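Putative cell adhesion protein (Bacteroides thetaiotaomicron, PDB 4DGU) probably serves as a fimbrillin-like component of bacterial surface pili, contributing to cell adhesion, and binds zinc ions. Local coordinates at the interface of chains A and B and the interface of chains A and C. Sequence-based numbering; all coordinates share one arbitrary frame. Chains: chain A/B/C, putative cell adhesion protein.

Contact 1: the interface of chains A and B. Residues chain A 133, 135, 225, 227; chain B 25-26.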
# COMPACT_ATOMS: atom_id res chain seq x y z
N ILE A 133 -5.82 19.48 -4.75
CA ILE A 133 -7.21 19.78 -4.41
C ILE A 133 -7.39 19.79 -2.91
O ILE A 133 -6.86 18.93 -2.22
CB ILE A 133 -8.24 18.86 -5.11
CG1 ILE A 133 -8.06 17.37 -4.74
CG2 ILE A 133 -8.20 19.06 -6.64
CD1 ILE A 133 -9.20 16.49 -5.17
N LEU A 135 -9.98 19.34 0.09
CA LEU A 135 -11.26 18.70 0.38
C LEU A 135 -11.59 18.77 1.86
O LEU A 135 -10.69 18.79 2.71
CB LEU A 135 -11.25 17.22 -0.09
CG LEU A 135 -10.72 16.94 -1.50
CD1 LEU A 135 -10.29 15.51 -1.64
CD2 LEU A 135 -11.72 17.35 -2.56
N THR A 225 -2.29 13.21 -8.65
CA THR A 225 -3.10 14.21 -7.98
C THR A 225 -2.77 14.14 -6.52
O THR A 225 -2.51 13.06 -5.99
CB THR A 225 -4.62 14.02 -8.24
OG1 THR A 225 -4.86 13.70 -9.61
CG2 THR A 225 -5.42 15.26 -7.88
N SER A 227 -4.21 15.38 -2.73
CA SER A 227 -5.37 15.87 -2.00
C SER A 227 -5.00 16.29 -0.59
O SER A 227 -4.20 15.64 0.08
CB SER A 227 -6.51 14.86 -1.99
OG SER A 227 -6.14 13.66 -1.34
N PRO B 25 -12.04 10.99 -5.05
CA PRO B 25 -11.22 11.77 -6.00
C PRO B 25 -9.95 11.05 -6.45
O PRO B 25 -9.49 11.30 -7.56
CB PRO B 25 -10.85 13.02 -5.19
CG PRO B 25 -11.91 13.13 -4.16
CD PRO B 25 -12.21 11.71 -3.77
N LEU B 26 -9.39 10.18 -5.62
CA LEU B 26 -8.16 9.49 -5.92
C LEU B 26 -8.31 8.05 -6.42
O LEU B 26 -7.30 7.46 -6.83
CB LEU B 26 -7.24 9.50 -4.69
CG LEU B 26 -6.88 10.88 -4.12
CD1 LEU B 26 -6.03 10.72 -2.89
CD2 LEU B 26 -6.22 11.79 -5.16

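Contact 2: the interface of chains A and C. Residues chain A 238-241; chain C 216, 226-227, 229.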
# COMPACT_ATOMS: atom_id res chain seq x y z
N ILE A 238 -2.34 9.37 15.25
CA ILE A 238 -2.91 8.35 14.36
C ILE A 238 -2.83 6.95 14.96
O ILE A 238 -1.98 6.65 15.80
CB ILE A 238 -2.22 8.38 12.94
CG1 ILE A 238 -0.74 7.93 12.99
CG2 ILE A 238 -2.37 9.73 12.25
CD1 ILE A 238 -0.06 7.61 11.67
N ILE A 239 -3.74 6.09 14.48
CA ILE A 239 -3.76 4.66 14.77
C ILE A 239 -3.39 3.99 13.45
O ILE A 239 -3.94 4.33 12.41
CB ILE A 239 -5.11 4.17 15.36
CG1 ILE A 239 -5.30 4.64 16.79
CG2 ILE A 239 -5.23 2.63 15.26
CD1 ILE A 239 -6.67 5.03 17.08
N ASP A 240 -2.41 3.12 13.48
CA ASP A 240 -1.97 2.29 12.35
C ASP A 240 -1.47 0.99 12.97
O ASP A 240 -1.55 0.80 14.19
CB ASP A 240 -0.94 3.04 11.44
CG ASP A 240 0.48 3.29 11.94
OD1 ASP A 240 0.72 3.07 13.13
OD2 ASP A 240 1.32 3.78 11.14
N GLY A 241 -0.98 0.07 12.18
CA GLY A 241 -0.52 -1.18 12.74
C GLY A 241 -0.05 -2.17 11.72
O GLY A 241 0.01 -1.84 10.54
N GLU C 216 -5.50 3.85 7.87
CA GLU C 216 -5.73 2.76 6.92
C GLU C 216 -6.65 1.67 7.51
O GLU C 216 -6.84 1.61 8.72
CB GLU C 216 -4.36 2.16 6.52
CG GLU C 216 -3.57 1.65 7.73
CD GLU C 216 -2.07 1.43 7.66
OE1 GLU C 216 -1.46 1.62 6.58
OE2 GLU C 216 -1.51 1.04 8.70
N LEU C 226 -1.10 -3.10 17.03
CA LEU C 226 -1.72 -1.81 16.83
C LEU C 226 -0.83 -0.73 17.48
O LEU C 226 -0.35 -0.92 18.59
CB LEU C 226 -3.11 -1.87 17.49
CG LEU C 226 -4.22 -1.01 16.94
CD1 LEU C 226 -4.46 -1.28 15.51
CD2 LEU C 226 -5.49 -1.32 17.66
N SER C 227 -0.52 0.33 16.75
CA SER C 227 0.28 1.40 17.31
C SER C 227 -0.51 2.70 17.34
O SER C 227 -1.27 3.00 16.43
CB SER C 227 1.61 1.58 16.58
OG SER C 227 1.42 1.90 15.21
N ARG C 229 0.18 6.56 17.65
CA ARG C 229 1.28 7.47 17.44
C ARG C 229 0.84 8.86 17.71
O ARG C 229 0.06 9.44 16.95
CB ARG C 229 1.83 7.32 16.02
CG ARG C 229 2.36 5.92 15.77
CD ARG C 229 2.60 5.66 14.31
NE ARG C 229 3.06 4.29 14.09
CZ ARG C 229 4.32 3.88 14.19
NH1 ARG C 229 5.28 4.74 14.51
NH2 ARG C 229 4.63 2.61 13.99
O HOH W 1 1.37 0.46 9.10

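Contact 3: the interface of chains A and C. Residues chain A 197, 199, 213; chain C 137, 233.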
# COMPACT_ATOMS: atom_id res chain seq x y z
N GLY A 197 4.97 11.11 6.93
CA GLY A 197 5.15 11.96 8.10
C GLY A 197 5.85 13.28 7.85
O GLY A 197 6.20 13.99 8.80
N GLU A 199 6.08 16.97 7.31
CA GLU A 199 5.20 18.08 7.71
C GLU A 199 5.26 19.18 6.68
O GLU A 199 5.73 20.28 6.97
CB GLU A 199 5.59 18.59 9.10
CG GLU A 199 5.74 17.48 10.12
CD GLU A 199 6.19 17.93 11.49
OE1 GLU A 199 6.15 19.14 11.76
OE2 GLU A 199 6.60 17.06 12.29
N SER A 213 0.21 16.71 7.35
CA SER A 213 1.36 15.95 6.88
C SER A 213 0.93 14.75 6.06
O SER A 213 -0.23 14.32 6.12
CB SER A 213 2.21 15.47 8.06
OG SER A 213 2.53 16.55 8.92
N GLU C 137 6.17 11.17 19.02
CA GLU C 137 6.48 11.64 17.67
C GLU C 137 7.74 10.99 17.04
O GLU C 137 7.81 10.84 15.83
CB GLU C 137 6.66 13.15 17.68
CG GLU C 137 6.36 13.77 16.31
CD GLU C 137 6.38 15.28 16.26
OE1 GLU C 137 5.85 15.93 17.19
OE2 GLU C 137 6.92 15.82 15.26
N LYS C 233 1.45 16.44 13.98
CA LYS C 233 1.72 16.33 12.53
C LYS C 233 0.48 16.37 11.63
O LYS C 233 0.56 16.80 10.48
CB LYS C 233 2.44 15.00 12.23
CG LYS C 233 3.94 15.01 12.44
CD LYS C 233 4.48 13.60 12.16
CE LYS C 233 5.95 13.48 12.49
NZ LYS C 233 6.84 14.28 11.59

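Contact 1: the interface of chains A and B
B:Pro25 and B:Leu26, neighbours in a loop of this fimbrillin-like protein, rest against two strands of chain A, 130-135 and 225-230. Alternate residues of a strand face the same way, which is how A:Ile133 with A:Leu135, and A:Thr225 with A:Ser227, present their side chains together. The proline ring presents its CB and CG methylenes to chain A. Its CB lies 3.8 Å from CD1 of A:Ile133, the end of the longer isoleucine branch, and the two side chains meet at a slant. Its CG sits 3.8 Å from CD1 of A:Leu135, which runs past the ring in the opposite direction. A compact, rigid ring suits this place: it offers two apolar carbons to the aliphatic ends and probably loses little freedom when it packs. B:Leu26 splits its fork over the other strand. Its CD1 methyl lies 3.3 Å from the hydroxyl OG of A:Ser227, a polar-to-apolar touch. With chi1 at 62°, between the backbone N and the carbonyl carbon, the hydroxyl is turned toward B:Leu26; a side chain as small as serine probably lets the methyl come this near. The second methyl, CD2, lies 4.0 Å from the carbonyl O of A:Thr225.

Contact 2: the interface of chains A and C
A:Ile238 and C:Arg229 pair their backbones in antiparallel register, as do A:Asp240 and C:Ser227, joining strand 237-242 of one chain to strand 225-230 of the other. The N of C:Arg229 donates to the O of A:Ile238 at 2.8 Å, almost straight at the hydrogen (177°), and the N of C:Ser227 reaches the O of A:Asp240 at 2.8 Å. A:Asp240 and C:Arg229 each lose about 50 Å² of surface to the partner chain. The aspartate carboxylate OD1 receives the NE of C:Arg229 at 2.8 Å, a salt bridge made through the syn lone pair, with the oxygen lying in the guanidinium plane at its edge. The two planar groups stand nearly perpendicular, 84° apart. OD1 also lies 2.5 Å from the hydroxyl OG of C:Ser227, a short hydrogen bond, so one oxygen takes two donors. With CG of A:Asp240 set between its backbone N and carbonyl carbon (chi1 71°), the carboxylate turns toward C:Arg229. Extended from CG to NE, the arginine is long enough to bring NE to the carboxylate, the two side chains crossing at about a right angle, while its CB packs on CG1 of A:Ile238. Nearby, a water joins the O of A:Gly241 to OE2 of C:Glu216, a residue that can bind zinc. The patch continues a beta-sheet from one subunit into the next, and the charged pair probably helps fix the register of this interface.

Contact 3: the interface of chains A and C
The carboxylates of A:Glu199 and C:Glu137 face each other across the interface beside the ammonium group of C:Lys233; both glutamates are known zinc-binding residues, with no zinc modelled on them here. Their OE2 atoms are 3.2 Å apart, close if both carboxylates are charged; the lysine nitrogen would probably ease any repulsion, or a proton may be shared. C:Lys233 NZ forms a salt bridge and hydrogen bond with OE2 of A:Glu199 at 2.9 Å, approaching the anti lone pair, away from the other oxygen. It also bonds to the backbone O of A:Gly197 at 2.9 Å, in the carbonyl plane, and makes a longer salt bridge, 4.0 Å, from NZ to OE2 of C:Glu137 in its own chain. The lysine chain runs extended and then turns at its last torsion (chi4 -67°), bringing NZ between the glycine carbonyl and the glutamate. Its CG packs 3.8 Å from CD of A:Glu199, the two side chains crossing at about a right angle. The hydroxyl OG of A:Ser213 donates to the backbone O of C:Lys233, tilted from the carbonyl plane; serine suits the spot by offering a short donor. Were C:Lys233 shortened to an alanine, A:Glu199 and the A:Gly197 carbonyl would probably lose their ammonium partner, and the two glutamates would face each other without its positive charge. The site ties loop residues and strand 209-214 of one subunit to loop residues of the other, and bound zinc could perhaps strengthen that link.

Contacts 2 and 3 belong to the same two-fold interface of chains A and C, with C-alpha centres about 14 Å apart, and so combine strand pairing with a nearby polar link. Contact 1 joins A to B, its C-alpha centre about 23 Å from that of contact 2 and 19 Å from that of contact 3. Strand 225-230 serves both interfaces: A:Ser227 meets chain B in contact 1, and C:Ser227 meets chain A in contact 2. Chain A thus touches two neighbours in a deposited assembly of four copies, which may or may not reflect how subunits pack in the pilus.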